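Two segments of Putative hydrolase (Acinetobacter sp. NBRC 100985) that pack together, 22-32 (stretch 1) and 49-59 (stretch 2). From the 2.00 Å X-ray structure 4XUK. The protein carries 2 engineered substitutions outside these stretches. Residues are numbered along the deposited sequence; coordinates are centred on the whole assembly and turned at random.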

ATOM      1  N   GLY A  22       5.407 -11.459  -8.202  1.00 18.81           N
ATOM      2  CA  GLY A  22       4.113 -11.926  -8.669  1.00 18.70           C
ATOM      3  C   GLY A  22       3.193 -12.125  -7.488  1.00 20.61           C
ATOM      4  O   GLY A  22       3.582 -11.847  -6.343  1.00 17.40           O
ATOM      5  N   THR A  23       1.990 -12.624  -7.762  1.00 19.41           N
ATOM      6  CA  THR A  23       0.963 -12.779  -6.743  1.00 19.57           C
ATOM      7  C   THR A  23       0.357 -14.177  -6.817  1.00 22.15           C
ATOM      8  O   THR A  23      -0.077 -14.612  -7.888  1.00 21.46           O
ATOM      9  N   ASN A  24       0.323 -14.875  -5.705  1.00 22.67           N
ATOM     10  CA  ASN A  24      -0.408 -16.114  -5.640  1.00 25.07           C
ATOM     11  C   ASN A  24      -1.768 -16.012  -4.999  1.00 25.94           C
ATOM     12  O   ASN A  24      -2.015 -15.115  -4.271  1.00 21.55           O
ATOM     13  N   PHE A  25      -2.613 -17.001  -5.256  1.00 25.12           N
ATOM     14  CA  PHE A  25      -3.901 -17.090  -4.571  1.00 23.35           C
ATOM     15  C   PHE A  25      -4.043 -18.479  -3.959  1.00 25.73           C
ATOM     16  O   PHE A  25      -4.489 -19.415  -4.621  1.00 27.41           O
ATOM     17  N   MET A  26      -3.643 -18.617  -2.700  1.00 24.27           N
ATOM     18  CA  MET A  26      -3.564 -19.937  -2.083  1.00 25.23           C
ATOM     19  C   MET A  26      -4.857 -20.368  -1.393  1.00 24.53           C
ATOM     20  O   MET A  26      -5.705 -19.542  -1.050  1.00 21.13           O
ATOM     21  N   SER A  27      -5.021 -21.674  -1.216  1.00 22.16           N
ATOM     22  CA  SER A  27      -6.207 -22.194  -0.544  1.00 23.46           C
ATOM     23  C   SER A  27      -6.239 -21.755   0.915  1.00 20.52           C
ATOM     24  O   SER A  27      -5.227 -21.818   1.593  1.00 21.26           O
ATOM     25  N   PRO A  28      -7.412 -21.331   1.417  1.00 21.45           N
ATOM     26  CA  PRO A  28      -7.523 -21.083   2.863  1.00 19.56           C
ATOM     27  C   PRO A  28      -7.251 -22.350   3.676  1.00 21.71           C
ATOM     28  O   PRO A  28      -6.922 -22.257   4.864  1.00 20.21           O
ATOM     29  N   ASN A  29      -7.379 -23.517   3.047  1.00 19.62           N
ATOM     30  CA  ASN A  29      -7.080 -24.774   3.730  1.00 25.22           C
ATOM     31  C   ASN A  29      -5.606 -24.940   4.102  1.00 26.77           C
ATOM     32  O   ASN A  29      -5.259 -25.829   4.874  1.00 24.27           O
ATOM     33  N   LEU A  30      -4.731 -24.109   3.542  1.00 20.74           N
ATOM     34  CA  LEU A  30      -3.310 -24.205   3.876  1.00 20.33           C
ATOM     35  C   LEU A  30      -3.034 -23.734   5.304  1.00 20.37           C
ATOM     36  O   LEU A  30      -2.004 -24.078   5.887  1.00 22.36           O
ATOM     37  N   PHE A  31      -3.955 -22.958   5.873  1.00 22.48           N
ATOM     38  CA  PHE A  31      -3.817 -22.553   7.268  1.00 21.77           C
ATOM     39  C   PHE A  31      -4.151 -23.746   8.156  1.00 26.53           C
ATOM     40  O   PHE A  31      -5.206 -24.360   8.007  1.00 23.58           O
ATOM     41  N   LYS A  32      -3.276 -24.060   9.079  1.00 24.58           N
ATOM     42  CA  LYS A  32      -3.325 -25.291   9.840  1.00 27.34           C
ATOM     43  C   LYS A  32      -3.927 -25.151  11.210  1.00 29.46           C
ATOM     44  O   LYS A  32      -3.755 -24.171  11.859  1.00 26.66           O
ATOM     45  N   ASP A  49     -11.576 -12.284   1.401  1.00 20.55           N
ATOM     46  CA  ASP A  49     -12.272 -13.560   1.342  1.00 27.89           C
ATOM     47  C   ASP A  49     -12.730 -13.932  -0.069  1.00 35.99           C
ATOM     48  O   ASP A  49     -13.815 -14.382  -0.256  1.00 38.15           O
ATOM     49  N   GLN A  50     -11.864 -13.762  -1.052  1.00 34.35           N
ATOM     50  CA  GLN A  50     -12.219 -13.989  -2.443  1.00 37.28           C
ATOM     51  C   GLN A  50     -12.169 -15.482  -2.823  1.00 42.47           C
ATOM     52  O   GLN A  50     -11.295 -16.188  -2.441  1.00 35.03           O
ATOM     53  N   GLU A  51     -13.157 -15.960  -3.546  1.00 43.60           N
ATOM     54  CA  GLU A  51     -13.204 -17.371  -3.889  1.00 43.44           C
ATOM     55  C   GLU A  51     -11.969 -17.813  -4.650  1.00 39.31           C
ATOM     56  O   GLU A  51     -11.602 -18.924  -4.565  1.00 44.63           O
ATOM     57  N   LYS A  52     -11.321 -16.916  -5.361  1.00 37.23           N
ATOM     58  CA  LYS A  52     -10.084 -17.220  -6.080  1.00 37.98           C
ATOM     59  C   LYS A  52      -9.004 -17.778  -5.148  1.00 31.07           C
ATOM     60  O   LYS A  52      -8.192 -18.617  -5.547  1.00 34.47           O
ATOM     61  N   GLY A  53      -8.996 -17.312  -3.901  1.00 33.11           N
ATOM     62  CA  GLY A  53      -8.025 -17.781  -2.925  1.00 27.66           C
ATOM     63  C   GLY A  53      -7.479 -16.645  -2.078  1.00 26.24           C
ATOM     64  O   GLY A  53      -7.908 -15.499  -2.209  1.00 22.35           O
ATOM     65  N   VAL A  54      -6.530 -16.959  -1.202  1.00 23.37           N
ATOM     66  CA  VAL A  54      -5.951 -15.946  -0.326  1.00 20.89           C
ATOM     67  C   VAL A  54      -4.796 -15.257  -1.053  1.00 21.89           C
ATOM     68  O   VAL A  54      -3.747 -15.865  -1.289  1.00 21.11           O
ATOM     69  N   GLN A  55      -5.000 -14.000  -1.436  1.00 20.52           N
ATOM     70  CA  GLN A  55      -3.997 -13.269  -2.211  1.00 20.92           C
ATOM     71  C   GLN A  55      -2.713 -13.137  -1.407  1.00 20.63           C
ATOM     72  O   GLN A  55      -2.754 -12.729  -0.243  1.00 18.06           O
ATOM     73  N   THR A  56      -1.582 -13.494  -2.019  1.00 18.30           N
ATOM     74  CA  THR A  56      -0.310 -13.502  -1.314  1.00 17.27           C
ATOM     75  C   THR A  56       0.787 -13.020  -2.245  1.00 17.73           C
ATOM     76  O   THR A  56       1.049 -13.641  -3.277  1.00 17.16           O
ATOM     77  N   SER A  57       1.407 -11.897  -1.892  1.00 17.74           N
ATOM     78  CA  SER A  57       2.511 -11.367  -2.685  1.00 18.29           C
ATOM     79  C   SER A  57       3.745 -12.254  -2.538  1.00 18.31           C
ATOM     80  O   SER A  57       3.905 -12.971  -1.539  1.00 16.34           O
ATOM     81  N   ILE A  58       4.608 -12.197  -3.547  1.00 17.38           N
ATOM     82  CA  ILE A  58       5.937 -12.754  -3.451  1.00 15.86           C
ATOM     83  C   ILE A  58       6.865 -11.596  -3.792  1.00 15.82           C
ATOM     84  O   ILE A  58       6.837 -11.089  -4.913  1.00 16.43           O
ATOM     85  N   ASN A  59       7.638 -11.146  -2.808  1.00 17.11           N
ATOM     86  CA  ASN A  59       8.518  -9.999  -2.991  1.00 16.43           C
ATOM     87  C   ASN A  59      10.007 -10.371  -2.810  1.00 18.41           C
ATOM     88  O   ASN A  59      10.345 -11.420  -2.232  1.00 18.21           O
TER

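Strands 22-26 and 54-59 run antiparallel, and alternation along the ladder divides their side chains between two faces of the sheet, with T23, F25, Q55 and S57 on one and N24, M26, V54, T56 and I58 on the other. Backbone hydrogen bonds fix the register; at the end near the loop, V54 N donates to M26 O (2.7 Å) and M26 N to V54 O (3.1 Å).

F25 covers the most surface. With chi1 in the m well and chi2 at 86°, its ring lies beside the loop that precedes strand 54-59. K52, its chain extended with all four chi angles t, lies over one face of this ring: K52 CD sits 3.8 Å from the centroid of the F25 ring, almost exactly on the normal, in a CH-pi contact. The ammonium lies further off axis, K52 NZ being 4.2 Å from the same F25 centroid, which makes the cation-pi interaction off-centre. The aliphatic part of the lysine is thus the part centred over the ring. Near the ring plane, at the edge, Q50 OE1 comes within 3.4 Å of F25 CE2, while Q55 CG approaches F25 CE2 obliquely at 3.7 Å. Q55, t at both chi1 and chi2, also brings its CG to 3.4 Å from T23 CG2, so its aliphatic portion touches two neighbours on this face.

Further along the same face, T23 and S57, both m, form a non-hydrogen-bonded pair whose hydroxyls share a water. Water 1 donates to T23 OG1 at 2.8 Å and lies 2.6 Å from S57 OG, bridging side chains that do not reach each other directly.

V54, the second-largest contributor, anchors the other face. Its t rotamer places CG2 4.3 Å from P28 CB and 4.2 Å from F31 CE2, the latter at the edge of the F31 ring, while V54 CB lies 4.0 Å from M26 CG. V54 thus packs against both M26, in strand 22-26, and the segment that follows that strand. M26 is p at chi1 and t at chi2 and chi3, and its terminal methyl reaches T56, with M26 CE 3.2 Å from T56 OG1.

Farther from the loop on this face, I58 (m, p) places its CD1 3.6 Å from N24 ND2 and 4.0 Å from T23 CA, beside G22, which has no side chain. Both glycines, G22 and G53, have backbone angles that would press a CB against the preceding carbonyl O; at G53 a CB would also fall 2.7 Å from F25 O, a clash, so glycine lets the loop pass close to the strand.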

ATOM      1  CB  THR A  23      -0.150 -11.747  -6.945  1.00 23.02           C
ATOM      2  OG1 THR A  23       0.418 -10.434  -7.002  1.00 22.41           O
ATOM      3  CG2 THR A  23      -1.135 -11.806  -5.800  1.00 21.71           C
ATOM      4  CB  ASN A  24       0.348 -17.185  -4.923  1.00 27.48           C
ATOM      5  CG  ASN A  24       1.550 -17.651  -5.676  1.00 33.93           C
ATOM      6  OD1 ASN A  24       1.676 -17.519  -6.853  1.00 38.10           O
ATOM      7  ND2 ASN A  24       2.443 -18.183  -4.959  1.00 39.47           N
ATOM      8  CB  PHE A  25      -5.049 -16.785  -5.538  1.00 25.32           C
ATOM      9  CG  PHE A  25      -5.037 -15.374  -6.056  1.00 28.35           C
ATOM     10  CD1 PHE A  25      -4.282 -15.040  -7.170  1.00 22.62           C
ATOM     11  CD2 PHE A  25      -5.770 -14.382  -5.422  1.00 27.33           C
ATOM     12  CE1 PHE A  25      -4.254 -13.741  -7.639  1.00 27.03           C
ATOM     13  CE2 PHE A  25      -5.751 -13.079  -5.893  1.00 28.07           C
ATOM     14  CZ  PHE A  25      -4.985 -12.761  -7.006  1.00 25.42           C
ATOM     15  CB  MET A  26      -2.372 -20.018  -1.123  1.00 28.22           C
ATOM     16  CG  MET A  26      -2.410 -19.050   0.033  1.00 27.41           C
ATOM     17  SD  MET A  26      -0.880 -19.072   1.021  1.00 31.34           S
ATOM     18  CE  MET A  26      -1.261 -17.744   2.173  1.00 27.55           C
ATOM     19  CB  SER A  27      -6.209 -23.724  -0.602  1.00 24.13           C
ATOM     20  OG  SER A  27      -7.343 -24.235   0.074  1.00 23.42           O
ATOM     21  CB  PRO A  28      -8.989 -20.653   3.039  1.00 21.61           C
ATOM     22  CG  PRO A  28      -9.707 -21.211   1.836  1.00 25.14           C
ATOM     23  CD  PRO A  28      -8.691 -21.123   0.716  1.00 23.56           C
ATOM     24  CB  ASN A  29      -7.519 -25.974   2.884  1.00 26.77           C
ATOM     25  CG  ASN A  29      -9.026 -26.071   2.748  1.00 34.56           C
ATOM     26  OD1 ASN A  29      -9.562 -26.092   1.635  1.00 35.16           O
ATOM     27  ND2 ASN A  29      -9.719 -26.128   3.880  1.00 32.89           N
ATOM     28  CB  LEU A  30      -2.453 -23.440   2.865  1.00 22.68           C
ATOM     29  CG  LEU A  30      -2.483 -23.963   1.430  1.00 25.46           C
ATOM     30  CD1 LEU A  30      -1.636 -23.087   0.521  1.00 22.55           C
ATOM     31  CD2 LEU A  30      -2.014 -25.414   1.351  1.00 27.06           C
ATOM     32  CB  PHE A  31      -4.701 -21.347   7.578  1.00 20.51           C
ATOM     33  CG  PHE A  31      -4.261 -20.081   6.874  1.00 19.69           C
ATOM     34  CD1 PHE A  31      -3.053 -19.474   7.198  1.00 21.48           C
ATOM     35  CD2 PHE A  31      -5.048 -19.510   5.886  1.00 22.18           C
ATOM     36  CE1 PHE A  31      -2.641 -18.315   6.544  1.00 19.74           C
ATOM     37  CE2 PHE A  31      -4.650 -18.358   5.234  1.00 23.29           C
ATOM     38  CZ  PHE A  31      -3.448 -17.755   5.564  1.00 26.18           C
ATOM     39  CB  LYS A  32      -1.916 -25.872   9.994  1.00 29.35           C
ATOM     40  CG  LYS A  32      -1.353 -26.591   8.789  1.00 33.42           C
ATOM     41  CD  LYS A  32      -0.773 -27.948   9.162  1.00 46.51           C
ATOM     42  CE  LYS A  32       0.466 -27.878  10.031  1.00 42.10           C
ATOM     43  NZ  LYS A  32       0.250 -28.349  11.417  1.00 40.90           N
ATOM     44  CB  ASP A  49     -13.467 -13.581   2.298  1.00 24.18           C
ATOM     45  CG  ASP A  49     -13.852 -15.005   2.761  1.00 35.60           C
ATOM     46  OD1 ASP A  49     -13.012 -15.908   2.805  1.00 34.34           O
ATOM     47  OD2 ASP A  49     -15.027 -15.210   3.063  1.00 31.45           O
ATOM     48  CB  GLN A  50     -11.425 -13.113  -3.419  1.00 34.01           C
ATOM     49  CG  GLN A  50     -10.296 -12.269  -2.833  1.00 39.71           C
ATOM     50  CD  GLN A  50      -9.087 -12.084  -3.769  1.00 38.73           C
ATOM     51  OE1 GLN A  50      -7.979 -12.307  -3.385  1.00 36.33           O
ATOM     52  NE2 GLN A  50      -9.330 -11.646  -4.996  1.00 39.56           N
ATOM     53  CB  GLU A  51     -14.469 -17.681  -4.682  1.00 43.44           C
ATOM     54  CG  GLU A  51     -14.829 -19.149  -4.809  1.00 49.13           C
ATOM     55  CD  GLU A  51     -14.320 -20.037  -3.678  1.00 57.02           C
ATOM     56  OE1 GLU A  51     -14.838 -19.972  -2.547  1.00 55.47           O
ATOM     57  OE2 GLU A  51     -13.397 -20.826  -3.942  1.00 57.60           O
ATOM     58  CB  LYS A  52      -9.570 -15.962  -6.782  1.00 37.50           C
ATOM     59  CG  LYS A  52      -8.576 -16.226  -7.912  1.00 37.92           C
ATOM     60  CD  LYS A  52      -8.084 -14.911  -8.521  1.00 42.28           C
ATOM     61  CE  LYS A  52      -7.335 -15.143  -9.825  1.00 41.50           C
ATOM     62  NZ  LYS A  52      -6.715 -13.894 -10.340  1.00 46.58           N
ATOM     63  CB  VAL A  54      -5.469 -16.577   0.986  1.00 21.14           C
ATOM     64  CG1 VAL A  54      -4.899 -15.523   1.900  1.00 19.14           C
ATOM     65  CG2 VAL A  54      -6.630 -17.327   1.675  1.00 21.07           C
ATOM     66  CB  GLN A  55      -4.529 -11.883  -2.585  1.00 22.52           C
ATOM     67  CG  GLN A  55      -3.629 -11.120  -3.561  1.00 18.19           C
ATOM     68  CD  GLN A  55      -4.213  -9.778  -3.973  1.00 22.38           C
ATOM     69  OE1 GLN A  55      -5.410  -9.531  -3.819  1.00 22.59           O
ATOM     70  NE2 GLN A  55      -3.368  -8.907  -4.496  1.00 21.48           N
ATOM     71  CB  THR A  56       0.019 -14.917  -0.821  1.00 19.78           C
ATOM     72  OG1 THR A  56      -1.060 -15.376   0.003  1.00 21.68           O
ATOM     73  CG2 THR A  56       1.325 -14.931  -0.021  1.00 17.15           C
ATOM     74  CB  SER A  57       2.852  -9.941  -2.256  1.00 14.23           C
ATOM     75  OG  SER A  57       1.771  -9.053  -2.456  1.00 18.27           O
ATOM     76  CB  ILE A  58       6.169 -13.925  -4.437  1.00 18.13           C
ATOM     77  CG1 ILE A  58       5.185 -15.066  -4.191  1.00 20.89           C
ATOM     78  CG2 ILE A  58       7.602 -14.463  -4.281  1.00 16.12           C
ATOM     79  CD1 ILE A  58       3.850 -14.894  -4.902  1.00 24.86           C
ATOM     80  CB  ASN A  59       8.171  -8.893  -1.988  1.00 16.17           C
ATOM     81  CG  ASN A  59       6.681  -8.627  -1.881  1.00 15.71           C
ATOM     82  OD1 ASN A  59       5.993  -8.432  -2.879  1.00 18.86           O
ATOM     83  ND2 ASN A  59       6.183  -8.577  -0.659  1.00 14.05           N
TER
HETATM   84  O   HOH W   1       0.616  -8.784  -4.796  1.00 24.08           O